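Local coordinates for protein putative oxidoreductase (Salmonella enterica subsp. enterica serovar Typhimurium, PDB 3NX4) that binds NADP and probably reduces acryloyl-CoA with NADPH, as a medium-chain dehydrogenase/reductase, at residues Arg76-Val90 with Val104-Ser118. Numbering follows the deposited sequence.
Sequences RFHAGQEVLLTGWGV and VKGDWLVALPAGLSS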
loop_
_atom_site.group_PDB
_atom_site.type_symbol
_atom_site.label_atom_id
_atom_site.label_comp_id
_atom_site.label_asym_id
_atom_site.label_seq_id
_atom_site.Cartn_x
_atom_site.Cartn_y
_atom_site.Cartn_z
ATOM N N ARG A 76 34.712 12.095 6.177
ATOM C CA ARG A 76 33.651 12.881 5.540
ATOM C C ARG A 76 33.235 14.110 6.356
ATOM O O ARG A 76 32.494 14.965 5.866
ATOM C CB ARG A 76 32.423 12.009 5.265
ATOM C CG ARG A 76 32.665 10.866 4.297
ATOM C CD ARG A 76 31.485 9.910 4.323
ATOM N NE ARG A 76 31.401 9.217 5.603
ATOM C CZ ARG A 76 30.452 8.347 5.927
ATOM N NH1 ARG A 76 29.482 8.061 5.066
ATOM N NH2 ARG A 76 30.469 7.767 7.119
ATOM N N PHE A 77 33.701 14.194 7.598
ATOM C CA PHE A 77 33.335 15.305 8.473
ATOM C C PHE A 77 34.555 15.944 9.112
ATOM O O PHE A 77 35.558 15.272 9.374
ATOM C CB PHE A 77 32.327 14.844 9.530
ATOM C CG PHE A 77 31.064 14.294 8.937
ATOM C CD1 PHE A 77 30.015 15.134 8.623
ATOM C CD2 PHE A 77 30.949 12.941 8.646
ATOM C CE1 PHE A 77 28.859 14.633 8.045
ATOM C CE2 PHE A 77 29.794 12.433 8.074
ATOM C CZ PHE A 77 28.745 13.283 7.774
ATOM N N HIS A 78 34.479 17.250 9.348
ATOM C CA HIS A 78 35.624 17.977 9.885
ATOM C C HIS A 78 35.207 18.907 11.020
ATOM O O HIS A 78 34.028 19.259 11.150
ATOM C CB HIS A 78 36.338 18.760 8.778
ATOM C CG HIS A 78 35.524 19.876 8.200
ATOM N ND1 HIS A 78 34.562 19.674 7.233
ATOM C CD2 HIS A 78 35.532 21.208 8.449
ATOM C CE1 HIS A 78 34.010 20.832 6.915
ATOM N NE2 HIS A 78 34.579 21.778 7.641
ATOM N N ALA A 79 36.170 19.295 11.848
ATOM C CA ALA A 79 35.890 20.204 12.948
ATOM C C ALA A 79 35.345 21.525 12.414
ATOM O O ALA A 79 35.880 22.089 11.463
ATOM C CB ALA A 79 37.148 20.438 13.785
ATOM N N GLY A 80 34.279 22.016 13.030
ATOM C CA GLY A 80 33.665 23.264 12.609
ATOM C C GLY A 80 32.486 23.099 11.657
ATOM O O GLY A 80 31.755 24.050 11.390
ATOM N N GLN A 81 32.294 21.887 11.148
ATOM C CA GLN A 81 31.239 21.627 10.172
ATOM C C GLN A 81 29.852 21.607 10.823
ATOM O O GLN A 81 29.682 21.019 11.889
ATOM C CB GLN A 81 31.507 20.291 9.469
ATOM C CG GLN A 81 30.615 20.036 8.282
ATOM C CD GLN A 81 30.967 18.760 7.534
ATOM O OE1 GLN A 81 32.042 18.193 7.714
ATOM N NE2 GLN A 81 30.054 18.307 6.683
ATOM N N GLU A 82 28.872 22.251 10.183
ATOM C CA GLU A 82 27.475 22.178 10.619
ATOM C C GLU A 82 26.804 20.893 10.125
ATOM O O GLU A 82 26.857 20.578 8.931
ATOM C CB GLU A 82 26.681 23.392 10.113
ATOM C CG GLU A 82 27.166 24.749 10.641
ATOM C CD GLU A 82 26.896 24.942 12.125
ATOM O OE1 GLU A 82 25.744 24.724 12.567
ATOM O OE2 GLU A 82 27.841 25.314 12.853
ATOM N N VAL A 83 26.163 20.161 11.037
ATOM C CA VAL A 83 25.512 18.892 10.694
ATOM C C VAL A 83 24.162 18.720 11.384
ATOM O O VAL A 83 23.841 19.419 12.347
ATOM C CB VAL A 83 26.384 17.682 11.097
ATOM C CG1 VAL A 83 27.708 17.695 10.336
ATOM C CG2 VAL A 83 26.618 17.688 12.610
ATOM N N LEU A 84 23.365 17.780 10.883
ATOM C CA LEU A 84 22.124 17.430 11.554
ATOM C C LEU A 84 22.001 15.918 11.606
ATOM O O LEU A 84 22.684 15.208 10.879
ATOM C CB LEU A 84 20.914 18.061 10.847
ATOM C CG LEU A 84 20.540 17.594 9.435
ATOM C CD1 LEU A 84 19.859 16.224 9.464
ATOM C CD2 LEU A 84 19.600 18.622 8.798
ATOM N N LEU A 85 21.138 15.424 12.479
ATOM C CA LEU A 85 20.867 13.999 12.527
ATOM C C LEU A 85 19.413 13.770 12.910
ATOM O O LEU A 85 18.889 14.417 13.815
ATOM C CB LEU A 85 21.796 13.292 13.523
ATOM C CG LEU A 85 21.595 11.790 13.774
ATOM C CD1 LEU A 85 22.923 11.114 14.190
ATOM C CD2 LEU A 85 20.511 11.536 14.814
ATOM N N THR A 86 18.770 12.852 12.201
ATOM C CA THR A 86 17.489 12.311 12.630
ATOM C C THR A 86 17.543 10.793 12.477
ATOM O O THR A 86 18.106 10.274 11.501
ATOM C CB THR A 86 16.289 12.880 11.807
ATOM O OG1 THR A 86 16.373 12.440 10.444
ATOM C CG2 THR A 86 16.279 14.407 11.837
ATOM N N GLY A 87 16.985 10.076 13.447
ATOM C CA GLY A 87 16.739 8.649 13.272
ATOM C C GLY A 87 17.924 7.744 13.532
ATOM O O GLY A 87 18.726 7.999 14.434
ATOM N N TRP A 88 18.014 6.680 12.737
ATOM C CA TRP A 88 19.089 5.685 12.821
ATOM C C TRP A 88 19.188 4.953 14.161
ATOM O O TRP A 88 20.165 4.253 14.407
ATOM C CB TRP A 88 20.441 6.311 12.471
ATOM C CG TRP A 88 20.563 6.747 11.041
ATOM C CD1 TRP A 88 20.752 8.023 10.583
ATOM C CD2 TRP A 88 20.486 5.911 9.881
ATOM N NE1 TRP A 88 20.817 8.025 9.208
ATOM C CE2 TRP A 88 20.651 6.742 8.754
ATOM C CE3 TRP A 88 20.303 4.538 9.686
ATOM C CZ2 TRP A 88 20.637 6.244 7.450
ATOM C CZ3 TRP A 88 20.289 4.045 8.385
ATOM C CH2 TRP A 88 20.458 4.897 7.288
ATOM N N GLY A 89 18.158 5.081 14.986
ATOM C CA GLY A 89 18.126 4.455 16.292
ATOM C C GLY A 89 18.666 5.358 17.381
ATOM O O GLY A 89 18.644 5.010 18.559
ATOM N N VAL A 90 19.143 6.532 16.992
ATOM C CA VAL A 90 19.625 7.486 17.965
ATOM C C VAL A 90 18.412 7.885 18.790
ATOM O O VAL A 90 17.333 8.103 18.251
ATOM C CB VAL A 90 20.232 8.723 17.296
ATOM C CG1 VAL A 90 20.598 9.761 18.330
ATOM C CG2 VAL A 90 21.435 8.343 16.467
ATOM N N VAL A 104 28.493 9.953 17.522
ATOM C CA VAL A 104 27.765 9.087 16.604
ATOM C C VAL A 104 28.621 8.646 15.432
ATOM O O VAL A 104 29.733 9.135 15.232
ATOM C CB VAL A 104 26.525 9.805 16.012
ATOM C CG1 VAL A 104 25.539 10.174 17.111
ATOM C CG2 VAL A 104 26.947 11.043 15.223
ATOM N N LYS A 105 28.085 7.718 14.646
ATOM C CA LYS A 105 28.760 7.254 13.447
ATOM C C LYS A 105 28.566 8.281 12.351
ATOM O O LYS A 105 27.483 8.833 12.207
ATOM C CB LYS A 105 28.148 5.944 12.974
ATOM C CG LYS A 105 28.230 4.798 13.955
ATOM C CD LYS A 105 27.711 3.530 13.288
ATOM C CE LYS A 105 27.648 2.361 14.258
ATOM N NZ LYS A 105 27.024 1.160 13.625
ATOM N N GLY A 106 29.602 8.509 11.554
ATOM C CA GLY A 106 29.477 9.387 10.407
ATOM C C GLY A 106 28.316 9.040 9.486
ATOM O O GLY A 106 27.701 9.932 8.906
ATOM N N ASP A 107 28.016 7.748 9.345
ATOM C CA ASP A 107 26.930 7.300 8.472
ATOM C C ASP A 107 25.553 7.888 8.843
ATOM O O ASP A 107 24.659 7.948 8.003
ATOM C CB ASP A 107 26.801 5.781 8.501
ATOM C CG ASP A 107 27.832 5.075 7.643
ATOM O OD1 ASP A 107 28.530 5.731 6.833
ATOM O OD2 ASP A 107 27.911 3.838 7.779
ATOM N N TRP A 108 25.378 8.291 10.097
ATOM C CA TRP A 108 24.066 8.736 10.575
ATOM C C TRP A 108 23.860 10.240 10.432
ATOM O O TRP A 108 22.769 10.754 10.668
ATOM C CB TRP A 108 23.892 8.366 12.045
ATOM C CG TRP A 108 23.982 6.906 12.324
ATOM C CD1 TRP A 108 23.899 5.879 11.419
ATOM C CD2 TRP A 108 24.196 6.301 13.601
ATOM N NE1 TRP A 108 24.036 4.672 12.064
ATOM C CE2 TRP A 108 24.219 4.904 13.403
ATOM C CE3 TRP A 108 24.373 6.806 14.897
ATOM C CZ2 TRP A 108 24.406 4.008 14.450
ATOM C CZ3 TRP A 108 24.557 5.916 15.935
ATOM C CH2 TRP A 108 24.578 4.531 15.704
ATOM N N LEU A 109 24.917 10.942 10.051
ATOM C CA LEU A 109 24.882 12.392 9.987
ATOM C C LEU A 109 24.498 12.867 8.600
ATOM O O LEU A 109 24.681 12.154 7.613
ATOM C CB LEU A 109 26.254 12.959 10.365
ATOM C CG LEU A 109 26.633 12.878 11.847
ATOM C CD1 LEU A 109 28.104 13.200 12.053
ATOM C CD2 LEU A 109 25.759 13.830 12.677
ATOM N N VAL A 110 23.954 14.074 8.542
ATOM C CA VAL A 110 23.696 14.748 7.287
ATOM C C VAL A 110 24.358 16.120 7.351
ATOM O O VAL A 110 24.136 16.865 8.306
ATOM C CB VAL A 110 22.181 14.926 7.081
ATOM C CG1 VAL A 110 21.897 15.743 5.843
ATOM C CG2 VAL A 110 21.503 13.568 7.006
ATOM N N ALA A 111 25.179 16.461 6.361
ATOM C CA ALA A 111 25.751 17.813 6.320
ATOM C C ALA A 111 24.606 18.826 6.264
ATOM O O ALA A 111 23.643 18.636 5.523
ATOM C CB ALA A 111 26.671 17.974 5.125
ATOM N N LEU A 112 24.685 19.886 7.063
ATOM C CA LEU A 112 23.585 20.853 7.121
ATOM C C LEU A 112 23.329 21.432 5.734
ATOM O O LEU A 112 24.216 22.065 5.154
ATOM C CB LEU A 112 23.907 21.980 8.105
ATOM C CG LEU A 112 22.773 23.000 8.265
ATOM C CD1 LEU A 112 21.577 22.357 8.940
ATOM C CD2 LEU A 112 23.247 24.216 9.064
ATOM N N PRO A 113 22.122 21.210 5.188
ATOM C CA PRO A 113 21.894 21.598 3.791
ATOM C C PRO A 113 22.089 23.094 3.599
ATOM O O PRO A 113 21.755 23.864 4.488
ATOM C CB PRO A 113 20.425 21.212 3.550
ATOM C CG PRO A 113 20.132 20.166 4.568
ATOM C CD PRO A 113 20.955 20.524 5.773
ATOM N N ALA A 114 22.635 23.495 2.458
ATOM C CA ALA A 114 22.722 24.909 2.130
ATOM C C ALA A 114 21.315 25.498 2.107
ATOM O O ALA A 114 20.379 24.862 1.631
ATOM C CB ALA A 114 23.391 25.100 0.789
ATOM N N GLY A 115 21.178 26.711 2.626
ATOM C CA GLY A 115 19.890 27.365 2.705
ATOM C C GLY A 115 19.100 27.025 3.957
ATOM O O GLY A 115 18.058 27.621 4.210
ATOM N N LEU A 116 19.580 26.071 4.746
ATOM C CA LEU A 116 18.848 25.676 5.948
ATOM C C LEU A 116 19.636 26.009 7.209
ATOM O O LEU A 116 20.768 25.551 7.367
ATOM C CB LEU A 116 18.540 24.176 5.909
ATOM C CG LEU A 116 17.575 23.632 6.963
ATOM C CD1 LEU A 116 16.193 24.271 6.799
ATOM C CD2 LEU A 116 17.474 22.106 6.874
ATOM N N SER A 117 19.038 26.791 8.108
ATOM C CA SER A 117 19.691 27.114 9.371
ATOM C C SER A 117 19.638 25.908 10.298
ATOM O O SER A 117 18.760 25.071 10.188
ATOM C CB SER A 117 19.039 28.326 10.043
ATOM O OG SER A 117 17.819 27.963 10.680
ATOM N N SER A 118 20.592 25.826 11.210
ATOM C CA SER A 118 20.617 24.761 12.203
ATOM C C SER A 118 19.309 24.755 13.015
ATOM O O SER A 118 18.736 23.695 13.290
ATOM C CB SER A 118 21.842 24.955 13.117
ATOM O OG SER A 118 21.972 23.907 14.058
HETATM O O HOH W 1 23.794 22.341 12.357
HETATM O O HOH W 2 24.586 24.900 14.972
HETATM O O HOH W 3 20.269 11.647 9.855
HETATM O O HOH W 4 22.791 9.781 7.476
#
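In the GroES-like domain of this medium-chain reductase, strand 82-86 pairs antiparallel with the short strand 110-111. Leu84 and Val110 form the hydrogen-bonded pair: Leu84 N reaches Val110 O at 2.8 Å, and Val110 N returns a bond to Leu84 O. Leu112 N adds a third bond, to Glu82 O. Leu84 and Val110 project from one face of the sheet, side by side, with Leu84 CD1 against Val110 CB (3.6 Å). The forked end of Leu84, its CG set between backbone N and carbonyl carbon (chi1 67°), gives its other methyl, CD2, to the Pro113 ring.

Beyond the strand the backbones separate, and the wide, flat indoles of Trp88 and Trp108 bridge them. Their five-membered rings make an offset stack, centroids 4.5 Å apart and planes 15° from parallel; Trp88 CB also sits over the Trp108 face. A water links Thr86 N to Trp108 O, satisfying backbone atoms that do not pair directly. Ahead of strand 82-86, Phe77 offers a flat face to Leu109, whose CD1 stands over the centre, 4.2 Å from the ring centroid. The Arg76 guanidinium suits Asp107 by turning two N-H groups, NH1 and NH2, to the single oxygen OD1 (2.8 Å from NH2), the guanidinium and carboxylate planes nearly perpendicular; Asp74 is a second acidic partner.

Strand 64-72 pairs with strand 82-86 too, Val83 and Leu109 pack against strand 30-39, and Leu84 reaches helices 118-140 and 272-285.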